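Local coordinates for teichoic acid biosynthesis protein F (Staphylococcus epidermidis, PDB 3L7I) that belongs to the TagF family of teichoic acid biosynthesis proteins and is built, in its modelled part, on a GT-B-type fold of two Rossmann-like domains, at residues A[577-582]-A[598-603]; A[449-454]-A[495-500]; A[343-348]-A[432-437]. All coordinates share one frame; numbering follows the deposited sequence.

Interaction 1: residues A[577-582]-A[598-603]; sequences YVILLR and NFAIDV
Strand 600-602 is the outermost strand, within this chain, of a parallel sheet and docks on strand 577-581, the two running the same way at 26°. On one face the low methyl of Ala600 sits between two taller neighbours: Ile579 CG2 presses on Ala600 CB at 3.6 Å, and Leu581 CD1 comes within 4.2 Å of the same carbon. Ile579 holds CG1 anti to its backbone N, so CG2 is the branch that also rises over one face of the Phe599 ring, off centre and 4.3 Å from the centroid, a CH-pi contact. Tyr570 stacks on the same phenyl ring, while Leu569 of helix 566-573 touches Ile579 and Phe599 alike. On the other face Leu580 and Ile601 lie side by side and point the same way, Leu580 CD2 being 3.9 Å from Ile601 CG1. Just past the strand, Val603 CG1 packs against Leu580 CB, and Leu612 of helix 609-614 covers both residues. Backbone bonds zigzag through Ile579 N to Phe599 O, Ile601 N to Ile579 O, Leu581 N to Ile601 O (3.0 Å, nearly straight at 174°) and Val603 N to Leu581 O. Arg582 adds weak bonds from NE and NH2 to Val603 O. These four backbone bonds pair alternate groups, Val578 and Leu580 turning theirs to strand 539-543; the side chains are mostly apolar, except Asp602, whose carboxylate bonds Ser604 OG and Ser588 OG.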
ATOM      1  N   TYR A 577      51.237 -29.302  41.878  1.00 65.72           N
ATOM      2  CA  TYR A 577      50.220 -29.036  40.865  1.00 63.75           C
ATOM      3  C   TYR A 577      50.032 -27.576  40.491  1.00 63.29           C
ATOM      4  O   TYR A 577      50.341 -26.645  41.240  1.00 64.26           O
ATOM      5  CB  TYR A 577      48.861 -29.549  41.335  1.00 62.74           C
ATOM      6  CG  TYR A 577      48.736 -31.044  41.390  1.00 62.94           C
ATOM      7  CD1 TYR A 577      48.315 -31.763  40.278  1.00 61.95           C
ATOM      8  CD2 TYR A 577      49.025 -31.740  42.564  1.00 64.42           C
ATOM      9  CE1 TYR A 577      48.196 -33.137  40.333  1.00 62.42           C
ATOM     10  CE2 TYR A 577      48.908 -33.108  42.630  1.00 65.95           C
ATOM     11  CZ  TYR A 577      48.492 -33.808  41.511  1.00 64.45           C
ATOM     12  OH  TYR A 577      48.372 -35.184  41.569  1.00 67.63           O
ATOM     13  N   VAL A 578      49.472 -27.392  39.314  1.00 62.00           N
ATOM     14  CA  VAL A 578      48.917 -26.116  38.963  1.00 61.47           C
ATOM     15  C   VAL A 578      47.460 -26.394  38.558  1.00 59.91           C
ATOM     16  O   VAL A 578      47.164 -27.451  37.987  1.00 59.24           O
ATOM     17  CB  VAL A 578      49.757 -25.492  37.868  1.00 61.99           C
ATOM     18  CG1 VAL A 578      49.150 -25.765  36.502  1.00 60.87           C
ATOM     19  CG2 VAL A 578      49.906 -24.036  38.130  1.00 62.78           C
ATOM     20  N   ILE A 579      46.531 -25.506  38.883  1.00 59.57           N
ATOM     21  CA  ILE A 579      45.127 -25.796  38.559  1.00 58.39           C
ATOM     22  C   ILE A 579      44.502 -24.836  37.525  1.00 57.92           C
ATOM     23  O   ILE A 579      44.542 -23.608  37.702  1.00 58.55           O
ATOM     24  CB  ILE A 579      44.262 -25.867  39.835  1.00 58.58           C
ATOM     25  CG1 ILE A 579      42.859 -26.336  39.505  1.00 57.64           C
ATOM     26  CG2 ILE A 579      44.223 -24.525  40.563  1.00 59.49           C
ATOM     27  CD1 ILE A 579      41.982 -26.382  40.764  1.00 58.16           C
ATOM     28  N   LEU A 580      43.953 -25.383  36.438  1.00 57.11           N
ATOM     29  CA  LEU A 580      43.327 -24.535  35.411  1.00 56.94           C
ATOM     30  C   LEU A 580      41.842 -24.346  35.683  1.00 56.54           C
ATOM     31  O   LEU A 580      41.092 -25.328  35.741  1.00 55.97           O
ATOM     32  CB  LEU A 580      43.524 -25.119  34.014  1.00 56.70           C
ATOM     33  CG  LEU A 580      44.950 -25.523  33.652  1.00 57.31           C
ATOM     34  CD1 LEU A 580      45.083 -25.952  32.206  1.00 57.43           C
ATOM     35  CD2 LEU A 580      45.871 -24.364  33.959  1.00 58.33           C
ATOM     36  N   LEU A 581      41.416 -23.097  35.863  1.00 57.11           N
ATOM     37  CA  LEU A 581      40.013 -22.807  36.142  1.00 57.11           C
ATOM     38  C   LEU A 581      39.272 -22.403  34.861  1.00 57.12           C
ATOM     39  O   LEU A 581      39.514 -21.320  34.298  1.00 57.87           O
ATOM     40  CB  LEU A 581      39.877 -21.698  37.189  1.00 58.12           C
ATOM     41  CG  LEU A 581      40.667 -21.829  38.487  1.00 58.63           C
ATOM     42  CD1 LEU A 581      40.447 -20.623  39.384  1.00 59.97           C
ATOM     43  CD2 LEU A 581      40.325 -23.111  39.243  1.00 58.17           C
ATOM     44  N   ARG A 582      38.373 -23.269  34.401  1.00 56.57           N
ATOM     45  CA  ARG A 582      37.557 -22.970  33.240  1.00 56.84           C
ATOM     46  C   ARG A 582      36.130 -22.659  33.656  1.00 57.31           C
ATOM     47  O   ARG A 582      35.311 -23.561  33.805  1.00 57.02           O
ATOM     48  CB  ARG A 582      37.584 -24.141  32.260  1.00 56.30           C
ATOM     49  CG  ARG A 582      36.605 -23.981  31.101  1.00 56.82           C
ATOM     50  CD  ARG A 582      37.189 -24.426  29.771  1.00 56.96           C
ATOM     51  NE  ARG A 582      37.751 -23.289  29.069  1.00 57.84           N
ATOM     52  CZ  ARG A 582      37.411 -22.928  27.839  1.00 58.82           C
ATOM     53  NH1 ARG A 582      36.535 -23.644  27.137  1.00 59.00           N
ATOM     54  NH2 ARG A 582      37.979 -21.860  27.296  1.00 59.86           N
ATOM     55  N   ASN A 598      50.654 -18.343  39.396  1.00 68.16           N
ATOM     56  CA  ASN A 598      51.473 -19.535  39.119  1.00 67.86           C
ATOM     57  C   ASN A 598      50.922 -20.787  39.775  1.00 66.57           C
ATOM     58  O   ASN A 598      51.525 -21.861  39.680  1.00 66.49           O
ATOM     59  CB  ASN A 598      52.922 -19.335  39.572  1.00 70.07           C
ATOM     60  CG  ASN A 598      53.639 -18.275  38.767  1.00 71.62           C
ATOM     61  OD1 ASN A 598      53.503 -18.214  37.543  1.00 71.04           O
ATOM     62  ND2 ASN A 598      54.412 -17.432  39.448  1.00 73.89           N
ATOM     63  N   PHE A 599      49.794 -20.641  40.468  1.00 65.89           N
ATOM     64  CA  PHE A 599      49.120 -21.805  41.020  1.00 64.78           C
ATOM     65  C   PHE A 599      47.797 -22.060  40.332  1.00 62.98           C
ATOM     66  O   PHE A 599      47.606 -23.114  39.750  1.00 61.86           O
ATOM     67  CB  PHE A 599      48.920 -21.717  42.537  1.00 65.84           C
ATOM     68  CG  PHE A 599      48.050 -22.823  43.070  1.00 64.89           C
ATOM     69  CD1 PHE A 599      48.350 -24.146  42.780  1.00 64.26           C
ATOM     70  CD2 PHE A 599      46.914 -22.543  43.802  1.00 64.85           C
ATOM     71  CE1 PHE A 599      47.551 -25.158  43.231  1.00 63.63           C
ATOM     72  CE2 PHE A 599      46.116 -23.550  44.251  1.00 64.23           C
ATOM     73  CZ  PHE A 599      46.433 -24.864  43.971  1.00 63.62           C
ATOM     74  N   ALA A 600      46.886 -21.095  40.427  1.00 62.97           N
ATOM     75  CA  ALA A 600      45.589 -21.174  39.758  1.00 61.63           C
ATOM     76  C   ALA A 600      45.511 -20.161  38.619  1.00 61.77           C
ATOM     77  O   ALA A 600      45.531 -18.950  38.844  1.00 62.97           O
ATOM     78  CB  ALA A 600      44.456 -20.960  40.751  1.00 61.78           C
ATOM     79  N   ILE A 601      45.440 -20.674  37.398  1.00 60.84           N
ATOM     80  CA  ILE A 601      45.448 -19.843  36.199  1.00 61.21           C
ATOM     81  C   ILE A 601      44.043 -19.789  35.631  1.00 60.40           C
ATOM     82  O   ILE A 601      43.394 -20.828  35.496  1.00 59.23           O
ATOM     83  CB  ILE A 601      46.319 -20.474  35.090  1.00 61.09           C
ATOM     84  CG1 ILE A 601      47.470 -21.310  35.681  1.00 61.39           C
ATOM     85  CG2 ILE A 601      46.764 -19.427  34.099  1.00 62.28           C
ATOM     86  CD1 ILE A 601      48.389 -20.561  36.608  1.00 62.91           C
ATOM     87  N   ASP A 602      43.568 -18.605  35.272  1.00 61.26           N
ATOM     88  CA  ASP A 602      42.239 -18.511  34.680  1.00 60.84           C
ATOM     89  C   ASP A 602      42.336 -18.814  33.211  1.00 60.61           C
ATOM     90  O   ASP A 602      43.107 -18.185  32.485  1.00 61.63           O
ATOM     91  CB  ASP A 602      41.629 -17.134  34.874  1.00 62.20           C
ATOM     92  CG  ASP A 602      40.188 -17.091  34.445  1.00 62.01           C
ATOM     93  OD1 ASP A 602      39.796 -17.979  33.673  1.00 60.99           O
ATOM     94  OD2 ASP A 602      39.443 -16.189  34.882  1.00 63.10           O
ATOM     95  N   VAL A 603      41.555 -19.782  32.763  1.00 59.53           N
ATOM     96  CA  VAL A 603      41.719 -20.275  31.417  1.00 59.43           C
ATOM     97  C   VAL A 603      40.379 -20.269  30.673  1.00 59.41           C
ATOM     98  O   VAL A 603      40.176 -21.012  29.708  1.00 59.16           O
ATOM     99  CB  VAL A 603      42.353 -21.666  31.476  1.00 58.49           C
ATOM    100  CG1 VAL A 603      41.320 -22.722  31.836  1.00 57.39           C
ATOM    101  CG2 VAL A 603      43.046 -21.996  30.186  1.00 58.96           C
TER

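Interaction 2: residues A[449-454]-A[495-500]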
ATOM      1  N   LYS A 449      22.327 -33.852  30.261  1.00 60.61           N
ATOM      2  CA  LYS A 449      21.043 -33.263  30.605  1.00 59.98           C
ATOM      3  C   LYS A 449      20.009 -33.460  29.477  1.00 59.78           C
ATOM      4  O   LYS A 449      20.342 -33.400  28.291  1.00 59.56           O
ATOM      5  CB  LYS A 449      21.212 -31.760  30.922  1.00 58.95           C
ATOM      6  CG  LYS A 449      22.052 -31.440  32.179  1.00 59.58           C
ATOM      7  CD  LYS A 449      22.717 -30.046  32.099  1.00 59.01           C
ATOM      8  CE  LYS A 449      23.433 -29.625  33.409  1.00 60.00           C
ATOM      9  NZ  LYS A 449      22.526 -28.867  34.375  1.00 60.55           N
ATOM     10  N   ARG A 450      18.753 -33.684  29.849  1.00 73.73           N
ATOM     11  CA  ARG A 450      17.681 -33.827  28.868  1.00 73.82           C
ATOM     12  C   ARG A 450      17.475 -32.546  28.065  1.00 72.35           C
ATOM     13  O   ARG A 450      17.461 -31.453  28.629  1.00 71.45           O
ATOM     14  CB  ARG A 450      16.367 -34.211  29.556  1.00 74.72           C
ATOM     15  CG  ARG A 450      16.427 -35.486  30.364  1.00 76.44           C
ATOM     16  CD  ARG A 450      15.066 -35.816  30.974  1.00 77.55           C
ATOM     17  NE  ARG A 450      14.179 -36.493  30.023  1.00 78.70           N
ATOM     18  CZ  ARG A 450      14.120 -37.816  29.857  1.00 80.78           C
ATOM     19  NH1 ARG A 450      14.900 -38.625  30.586  1.00 81.81           N
ATOM     20  NH2 ARG A 450      13.278 -38.328  28.963  1.00 81.50           N
ATOM     21  N   LEU A 451      17.294 -32.688  26.753  1.00 57.80           N
ATOM     22  CA  LEU A 451      17.103 -31.531  25.860  1.00 56.96           C
ATOM     23  C   LEU A 451      16.047 -31.735  24.779  1.00 57.01           C
ATOM     24  O   LEU A 451      15.731 -32.868  24.411  1.00 57.47           O
ATOM     25  CB  LEU A 451      18.419 -31.124  25.173  1.00 55.86           C
ATOM     26  CG  LEU A 451      19.381 -32.185  24.625  1.00 55.61           C
ATOM     27  CD1 LEU A 451      18.710 -33.520  24.388  1.00 56.33           C
ATOM     28  CD2 LEU A 451      20.016 -31.674  23.366  1.00 54.71           C
ATOM     29  N   ALA A 452      15.534 -30.630  24.249  1.00 56.61           N
ATOM     30  CA  ALA A 452      14.623 -30.667  23.106  1.00 56.59           C
ATOM     31  C   ALA A 452      13.324 -31.435  23.424  1.00 57.84           C
ATOM     32  O   ALA A 452      12.616 -31.084  24.364  1.00 58.67           O
ATOM     33  CB  ALA A 452      15.325 -31.239  21.889  1.00 55.92           C
ATOM     34  N   ASN A 453      13.005 -32.467  22.645  1.00 58.80           N
ATOM     35  CA  ASN A 453      11.771 -33.219  22.856  1.00 60.23           C
ATOM     36  C   ASN A 453      11.621 -33.742  24.301  1.00 61.83           C
ATOM     37  O   ASN A 453      10.506 -33.899  24.832  1.00 63.29           O
ATOM     38  CB  ASN A 453      11.722 -34.391  21.887  1.00 60.59           C
ATOM     39  CG  ASN A 453      10.314 -34.747  21.487  1.00 61.86           C
ATOM     40  OD1 ASN A 453       9.358 -34.058  21.848  1.00 62.20           O
ATOM     41  ND2 ASN A 453      10.175 -35.822  20.719  1.00 62.91           N
ATOM     42  N   ASP A 454      12.762 -33.983  24.935  1.00 60.23           N
ATOM     43  CA  ASP A 454      12.815 -34.747  26.166  1.00 61.32           C
ATOM     44  C   ASP A 454      12.634 -33.905  27.407  1.00 61.82           C
ATOM     45  O   ASP A 454      12.404 -34.449  28.481  1.00 63.05           O
ATOM     46  CB  ASP A 454      14.119 -35.543  26.244  1.00 60.85           C
ATOM     47  CG  ASP A 454      14.155 -36.687  25.243  1.00 61.00           C
ATOM     48  OD1 ASP A 454      13.126 -36.868  24.550  1.00 61.52           O
ATOM     49  OD2 ASP A 454      15.187 -37.408  25.151  1.00 60.74           O
ATOM     50  N   SER A 495      15.294 -39.710  19.538  1.00 65.71           N
ATOM     51  CA  SER A 495      14.128 -39.251  20.284  1.00 65.88           C
ATOM     52  C   SER A 495      14.098 -37.730  20.523  1.00 64.10           C
ATOM     53  O   SER A 495      13.088 -37.069  20.276  1.00 64.21           O
ATOM     54  CB  SER A 495      14.081 -39.981  21.641  1.00 66.88           C
ATOM     55  OG  SER A 495      13.323 -39.270  22.620  1.00 66.68           O
ATOM     56  N   ALA A 496      15.213 -37.192  21.017  1.00 62.71           N
ATOM     57  CA  ALA A 496      15.294 -35.811  21.495  1.00 61.32           C
ATOM     58  C   ALA A 496      15.288 -34.782  20.373  1.00 60.38           C
ATOM     59  O   ALA A 496      14.926 -33.616  20.585  1.00 59.77           O
ATOM     60  CB  ALA A 496      16.533 -35.623  22.370  1.00 60.39           C
ATOM     61  N   PHE A 497      15.695 -35.214  19.183  1.00 60.51           N
ATOM     62  CA  PHE A 497      15.787 -34.319  18.044  1.00 59.83           C
ATOM     63  C   PHE A 497      14.872 -34.713  16.894  1.00 60.99           C
ATOM     64  O   PHE A 497      14.982 -34.154  15.807  1.00 60.73           O
ATOM     65  CB  PHE A 497      17.223 -34.273  17.521  1.00 59.01           C
ATOM     66  CG  PHE A 497      18.176 -33.516  18.399  1.00 57.76           C
ATOM     67  CD1 PHE A 497      19.526 -33.871  18.443  1.00 57.40           C
ATOM     68  CD2 PHE A 497      17.732 -32.452  19.170  1.00 57.18           C
ATOM     69  CE1 PHE A 497      20.422 -33.165  19.254  1.00 56.39           C
ATOM     70  CE2 PHE A 497      18.607 -31.748  19.976  1.00 56.25           C
ATOM     71  CZ  PHE A 497      19.951 -32.095  20.024  1.00 55.81           C
ATOM     72  N   TRP A 498      13.978 -35.671  17.122  1.00 62.44           N
ATOM     73  CA  TRP A 498      13.113 -36.156  16.055  1.00 63.83           C
ATOM     74  C   TRP A 498      13.965 -36.513  14.833  1.00 63.94           C
ATOM     75  O   TRP A 498      13.759 -35.947  13.751  1.00 63.95           O
ATOM     76  CB  TRP A 498      12.098 -35.072  15.633  1.00 63.79           C
ATOM     77  CG  TRP A 498      11.264 -34.409  16.730  1.00 63.75           C
ATOM     78  CD1 TRP A 498      10.047 -34.826  17.213  1.00 65.20           C
ATOM     79  CD2 TRP A 498      11.577 -33.203  17.443  1.00 62.48           C
ATOM     80  NE1 TRP A 498       9.607 -33.974  18.191  1.00 64.93           N
ATOM     81  CE2 TRP A 498      10.518 -32.966  18.349  1.00 63.30           C
ATOM     82  CE3 TRP A 498      12.656 -32.309  17.412  1.00 60.95           C
ATOM     83  CZ2 TRP A 498      10.502 -31.877  19.214  1.00 62.72           C
ATOM     84  CZ3 TRP A 498      12.639 -31.215  18.271  1.00 60.32           C
ATOM     85  CH2 TRP A 498      11.562 -31.008  19.156  1.00 61.24           C
ATOM     86  N   MET A 499      14.932 -37.411  14.985  1.00 66.40           N
ATOM     87  CA  MET A 499      15.834 -37.728  13.871  1.00 64.53           C
ATOM     88  C   MET A 499      15.656 -39.159  13.380  1.00 66.96           C
ATOM     89  O   MET A 499      15.249 -40.032  14.139  1.00 69.43           O
ATOM     90  CB  MET A 499      17.293 -37.519  14.285  1.00 63.32           C
ATOM     91  CG  MET A 499      17.698 -36.075  14.443  1.00 61.45           C
ATOM     92  SD  MET A 499      18.120 -35.347  12.854  1.00 61.32           S
ATOM     93  CE  MET A 499      18.835 -36.779  12.080  1.00 63.04           C
ATOM     94  N   ASP A 500      15.960 -39.407  12.111  1.00 79.93           N
ATOM     95  CA  ASP A 500      16.017 -40.776  11.621  1.00 82.04           C
ATOM     96  C   ASP A 500      17.425 -41.282  11.869  1.00 79.98           C
ATOM     97  O   ASP A 500      18.368 -40.509  11.788  1.00 77.16           O
ATOM     98  CB  ASP A 500      15.724 -40.838  10.120  1.00 83.46           C
ATOM     99  CG  ASP A 500      14.413 -40.169   9.741  1.00 85.68           C
ATOM    100  OD1 ASP A 500      13.371 -40.469  10.372  1.00 88.46           O
ATOM    101  OD2 ASP A 500      14.429 -39.352   8.791  1.00 85.29           O
TER
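Asn453 lies obliquely across the indole of Trp498, its amide plane turned 34° from the ring. Its CB stands over one face of the tryptophan, 4.2 Å from the centroid of the six-membered ring, in a CH-pi contact. From there ND2 reaches back to the helix end and gives a hydrogen bond to Ser495 O, 3.2 Å long, with the carbonyl oxygen lying in the plane of the amide; that bond fixes the rotation of the amide. Trp498 NE1 is near ND2, but both are donors and no bond joins them. The backbone of the same asparagine donates too, Asn453 N to Ala496 O at 3.0 Å, though the oxygen is less surely placed.

Leu451 and Phe497 cross obliquely on the apolar side, with Leu451 CD2 against Phe497 CZ; the leucine's other methyl, CD1, lies 3.6 Å from Ala496 CB. Phe497 is further enclosed by the rings of Trp443 and Trp479, both edge-to-face with it. Asp454 splits its carboxylate: OD1 takes a weak bond from Ser495 OG, whereas OD2 accepts its stronger one from Tyr655 OH, of a residue whose side chain also touches Ala496. Arg450 NE reaches Asp454 O at 3.1 Å and ties the loop to itself.

This is the C-terminal end of helix 487-496, where Phe497 leaves helical geometry and a loop's backbone N-H and side-chain amide satisfy last-turn carbonyls, within the first Rossmann-like domain of a GT-B-type fold.

Interaction 3: residues A[343-348]-A[432-437]; sequences LTDKED and NKKENQ
Asp345 sends its carboxylate across to the loop 432-437, with CG anti to the backbone N (chi1 -175°). That torsion brings it tip to tip with Lys434. The lysine chain runs extended through its middle and then bends at its last torsion (chi4 83°), which turns NZ onto Asp345 OD1 in a salt bridge of 3.0 Å, with the exact place of OD1 less sure. Ser416 joins in twice: its OG is the strongest partner of Asp345 OD1, and its carbonyl oxygen accepts from Lys434 NZ.

Asn432 has CG anti to its carbonyl carbon, and its side chain slides past Asp345 in the opposite direction with the planes of carboxylate and amide nearly parallel, 7° apart. Asn432 ND2 gives a bent hydrogen bond to Asp345 OD2, 3.2 Å long, meeting that oxygen from above the carboxylate plane.

Within the loop a type I turn runs from Lys434 to Gln437, closed by Gln437 N to Lys434 O at 2.8 Å. The Gln437 amide folds back so that OE1 takes Lys434 N on a lone pair, 3.1 Å away, and a weak bond from Lys434 NZ, while its NE2 donates to Tyr415 O and Ala418 O. At the other end Glu347, extended beyond CG, crosses Asn436 obliquely, its CG lying 3.3 Å from Asn436 CB.

Each carboxylate oxygen of Asp345 therefore has a donor: Ser416 OG and Lys434 NZ at OD1, Asn432 ND2 at OD2. Lys434 NZ is held by a carboxylate as well as carbonyl-type oxygens. Such surroundings would be expected to keep the aspartate ionised and the lysine protonated, making this surface contact largely electrostatic at its centre.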
ATOM      1  N   LEU A 343      13.728 -12.530  -0.389  1.00 57.49           N
ATOM      2  CA  LEU A 343      13.078 -12.266  -1.667  1.00 58.35           C
ATOM      3  C   LEU A 343      13.774 -12.896  -2.844  1.00 59.01           C
ATOM      4  O   LEU A 343      13.125 -13.416  -3.746  1.00 59.57           O
ATOM      5  CB  LEU A 343      12.954 -10.760  -1.928  1.00 58.97           C
ATOM      6  CG  LEU A 343      11.599 -10.155  -1.556  1.00 59.01           C
ATOM      7  CD1 LEU A 343      11.574  -8.669  -1.833  1.00 59.76           C
ATOM      8  CD2 LEU A 343      10.502 -10.872  -2.313  1.00 59.34           C
ATOM      9  N   THR A 344      15.095 -12.825  -2.847  1.00 59.12           N
ATOM     10  CA  THR A 344      15.843 -13.193  -4.040  1.00 60.09           C
ATOM     11  C   THR A 344      16.491 -14.552  -3.864  1.00 59.81           C
ATOM     12  O   THR A 344      17.299 -14.975  -4.693  1.00 60.65           O
ATOM     13  CB  THR A 344      16.922 -12.139  -4.391  1.00 60.86           C
ATOM     14  OG1 THR A 344      17.960 -12.158  -3.399  1.00 60.29           O
ATOM     15  CG2 THR A 344      16.307 -10.732  -4.478  1.00 61.22           C
ATOM     16  N   ASP A 345      16.143 -15.239  -2.786  1.00 61.49           N
ATOM     17  CA  ASP A 345      16.764 -16.522  -2.529  1.00 62.44           C
ATOM     18  C   ASP A 345      16.195 -17.580  -3.450  1.00 64.64           C
ATOM     19  O   ASP A 345      15.117 -18.095  -3.215  1.00 64.42           O
ATOM     20  CB  ASP A 345      16.597 -16.939  -1.073  1.00 60.60           C
ATOM     21  CG  ASP A 345      17.340 -18.213  -0.758  1.00 60.59           C
ATOM     22  OD1 ASP A 345      18.451 -18.392  -1.307  1.00 61.68           O
ATOM     23  OD2 ASP A 345      16.809 -19.037   0.023  1.00 59.59           O
ATOM     24  N   LYS A 346      16.938 -17.900  -4.498  1.00 76.71           N
ATOM     25  CA  LYS A 346      16.503 -18.855  -5.500  1.00 79.43           C
ATOM     26  C   LYS A 346      17.397 -20.067  -5.408  1.00 81.20           C
ATOM     27  O   LYS A 346      18.555 -19.959  -5.035  1.00 80.20           O
ATOM     28  CB  LYS A 346      16.619 -18.234  -6.900  1.00 81.37           C
ATOM     29  CG  LYS A 346      16.306 -16.742  -6.906  1.00 79.48           C
ATOM     30  CD  LYS A 346      16.380 -16.077  -8.278  1.00 81.35           C
ATOM     31  CE  LYS A 346      15.865 -14.627  -8.166  1.00 79.33           C
ATOM     32  NZ  LYS A 346      15.719 -13.958  -9.495  1.00 80.97           N
ATOM     33  N   GLU A 347      16.867 -21.222  -5.762  1.00 72.18           N
ATOM     34  CA  GLU A 347      17.688 -22.418  -5.815  1.00 72.05           C
ATOM     35  C   GLU A 347      18.866 -22.265  -6.787  1.00 75.67           C
ATOM     36  O   GLU A 347      19.848 -22.993  -6.703  1.00 75.97           O
ATOM     37  CB  GLU A 347      16.835 -23.632  -6.172  1.00 71.72           C
ATOM     38  CG  GLU A 347      17.288 -24.902  -5.486  1.00 69.78           C
ATOM     39  CD  GLU A 347      16.220 -25.994  -5.455  1.00 68.93           C
ATOM     40  OE1 GLU A 347      16.418 -27.034  -6.134  1.00 69.82           O
ATOM     41  OE2 GLU A 347      15.191 -25.826  -4.753  1.00 67.79           O
ATOM     42  N   ASP A 348      18.781 -21.301  -7.697  1.00 89.67           N
ATOM     43  CA  ASP A 348      19.844 -21.095  -8.688  1.00 92.17           C
ATOM     44  C   ASP A 348      21.086 -20.380  -8.143  1.00 90.75           C
ATOM     45  O   ASP A 348      22.085 -20.254  -8.844  1.00 92.90           O
ATOM     46  CB  ASP A 348      19.312 -20.317  -9.901  1.00 93.41           C
ATOM     47  CG  ASP A 348      18.841 -21.226 -11.033  1.00 97.29           C
ATOM     48  OD1 ASP A 348      19.508 -22.261 -11.274  1.00100.15           O
ATOM     49  OD2 ASP A 348      17.817 -20.891 -11.693  1.00 97.75           O
ATOM     50  N   ASN A 432      17.270 -19.973   4.827  1.00 53.82           N
ATOM     51  CA  ASN A 432      16.509 -20.915   4.000  1.00 54.26           C
ATOM     52  C   ASN A 432      17.298 -22.121   3.541  1.00 54.64           C
ATOM     53  O   ASN A 432      18.087 -22.020   2.598  1.00 55.21           O
ATOM     54  CB  ASN A 432      15.981 -20.211   2.749  1.00 54.88           C
ATOM     55  CG  ASN A 432      14.887 -19.223   3.058  1.00 54.73           C
ATOM     56  OD1 ASN A 432      13.986 -19.497   3.879  1.00 54.45           O
ATOM     57  ND2 ASN A 432      14.949 -18.059   2.408  1.00 55.06           N
ATOM     58  N   LYS A 433      17.079 -23.270   4.165  1.00 54.49           N
ATOM     59  CA  LYS A 433      17.818 -24.461   3.752  1.00 54.99           C
ATOM     60  C   LYS A 433      17.111 -25.179   2.614  1.00 55.89           C
ATOM     61  O   LYS A 433      16.135 -25.907   2.834  1.00 56.03           O
ATOM     62  CB  LYS A 433      18.070 -25.422   4.907  1.00 54.60           C
ATOM     63  CG  LYS A 433      19.371 -26.154   4.712  1.00 54.98           C
ATOM     64  CD  LYS A 433      19.168 -27.653   4.751  1.00 55.48           C
ATOM     65  CE  LYS A 433      18.210 -28.163   3.680  1.00 56.33           C
ATOM     66  NZ  LYS A 433      18.662 -29.470   3.147  1.00 57.32           N
ATOM     67  N   LYS A 434      17.592 -24.968   1.395  1.00 56.66           N
ATOM     68  CA  LYS A 434      16.899 -25.494   0.231  1.00 57.68           C
ATOM     69  C   LYS A 434      17.311 -26.945  -0.088  1.00 58.52           C
ATOM     70  O   LYS A 434      18.352 -27.427   0.409  1.00 58.39           O
ATOM     71  CB  LYS A 434      17.159 -24.600  -0.968  1.00 58.34           C
ATOM     72  CG  LYS A 434      17.433 -23.175  -0.622  1.00 57.67           C
ATOM     73  CD  LYS A 434      17.953 -22.492  -1.869  1.00 58.61           C
ATOM     74  CE  LYS A 434      18.439 -21.091  -1.583  1.00 58.19           C
ATOM     75  NZ  LYS A 434      19.828 -21.006  -1.053  1.00 58.04           N
ATOM     76  N   GLU A 435      16.483 -27.614  -0.904  1.00 79.41           N
ATOM     77  CA  GLU A 435      16.684 -28.993  -1.364  1.00 80.03           C
ATOM     78  C   GLU A 435      18.082 -29.123  -1.933  1.00 80.77           C
ATOM     79  O   GLU A 435      18.744 -30.150  -1.856  1.00 80.62           O
ATOM     80  CB  GLU A 435      15.695 -29.269  -2.493  1.00 82.17           C
ATOM     81  CG  GLU A 435      15.001 -30.611  -2.435  1.00 82.64           C
ATOM     82  CD  GLU A 435      13.756 -30.572  -1.549  1.00 82.49           C
ATOM     83  OE1 GLU A 435      12.913 -29.652  -1.737  1.00 83.26           O
ATOM     84  OE2 GLU A 435      13.617 -31.463  -0.664  1.00 82.00           O
ATOM     85  N   ASN A 436      18.482 -28.021  -2.536  1.00 61.33           N
ATOM     86  CA  ASN A 436      19.729 -27.815  -3.213  1.00 62.13           C
ATOM     87  C   ASN A 436      20.949 -27.961  -2.306  1.00 61.56           C
ATOM     88  O   ASN A 436      22.020 -28.353  -2.762  1.00 62.55           O
ATOM     89  CB  ASN A 436      19.679 -26.376  -3.706  1.00 61.97           C
ATOM     90  CG  ASN A 436      20.329 -26.201  -5.029  1.00 65.66           C
ATOM     91  OD1 ASN A 436      20.486 -27.161  -5.772  1.00 67.27           O
ATOM     92  ND2 ASN A 436      20.714 -24.972  -5.350  1.00 67.51           N
ATOM     93  N   GLN A 437      20.784 -27.629  -1.023  1.00 60.11           N
ATOM     94  CA  GLN A 437      21.900 -27.486  -0.074  1.00 59.46           C
ATOM     95  C   GLN A 437      21.970 -28.609   0.979  1.00 59.05           C
ATOM     96  O   GLN A 437      20.947 -29.207   1.350  1.00 58.80           O
ATOM     97  CB  GLN A 437      21.810 -26.113   0.617  1.00 58.31           C
ATOM     98  CG  GLN A 437      21.638 -24.934  -0.352  1.00 58.73           C
ATOM     99  CD  GLN A 437      21.302 -23.605   0.335  1.00 57.71           C
ATOM    100  OE1 GLN A 437      20.168 -23.373   0.747  1.00 57.05           O
ATOM    101  NE2 GLN A 437      22.284 -22.713   0.415  1.00 57.77           N
TER

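How the interactions relate
The three contacts follow one another along the chain, 343-348 with 432-437 first, then 449-454 with 495-500, then 577-582 with 598-603, and none touches another. Interactions 2 and 3 both belong to the domain built round the seven-stranded sheet: strand 438-441 starts directly after the loop of interaction 3 and leads into the loop of interaction 2, and their centres are 27 Å apart. Interaction 1 lies in the second sheet, across the chain's centre from both, its centre 36 Å from that of interaction 2 and 48 Å from that of interaction 3. Of the two, interaction 2 comes nearer to it, with about 13 Å between nearest atoms.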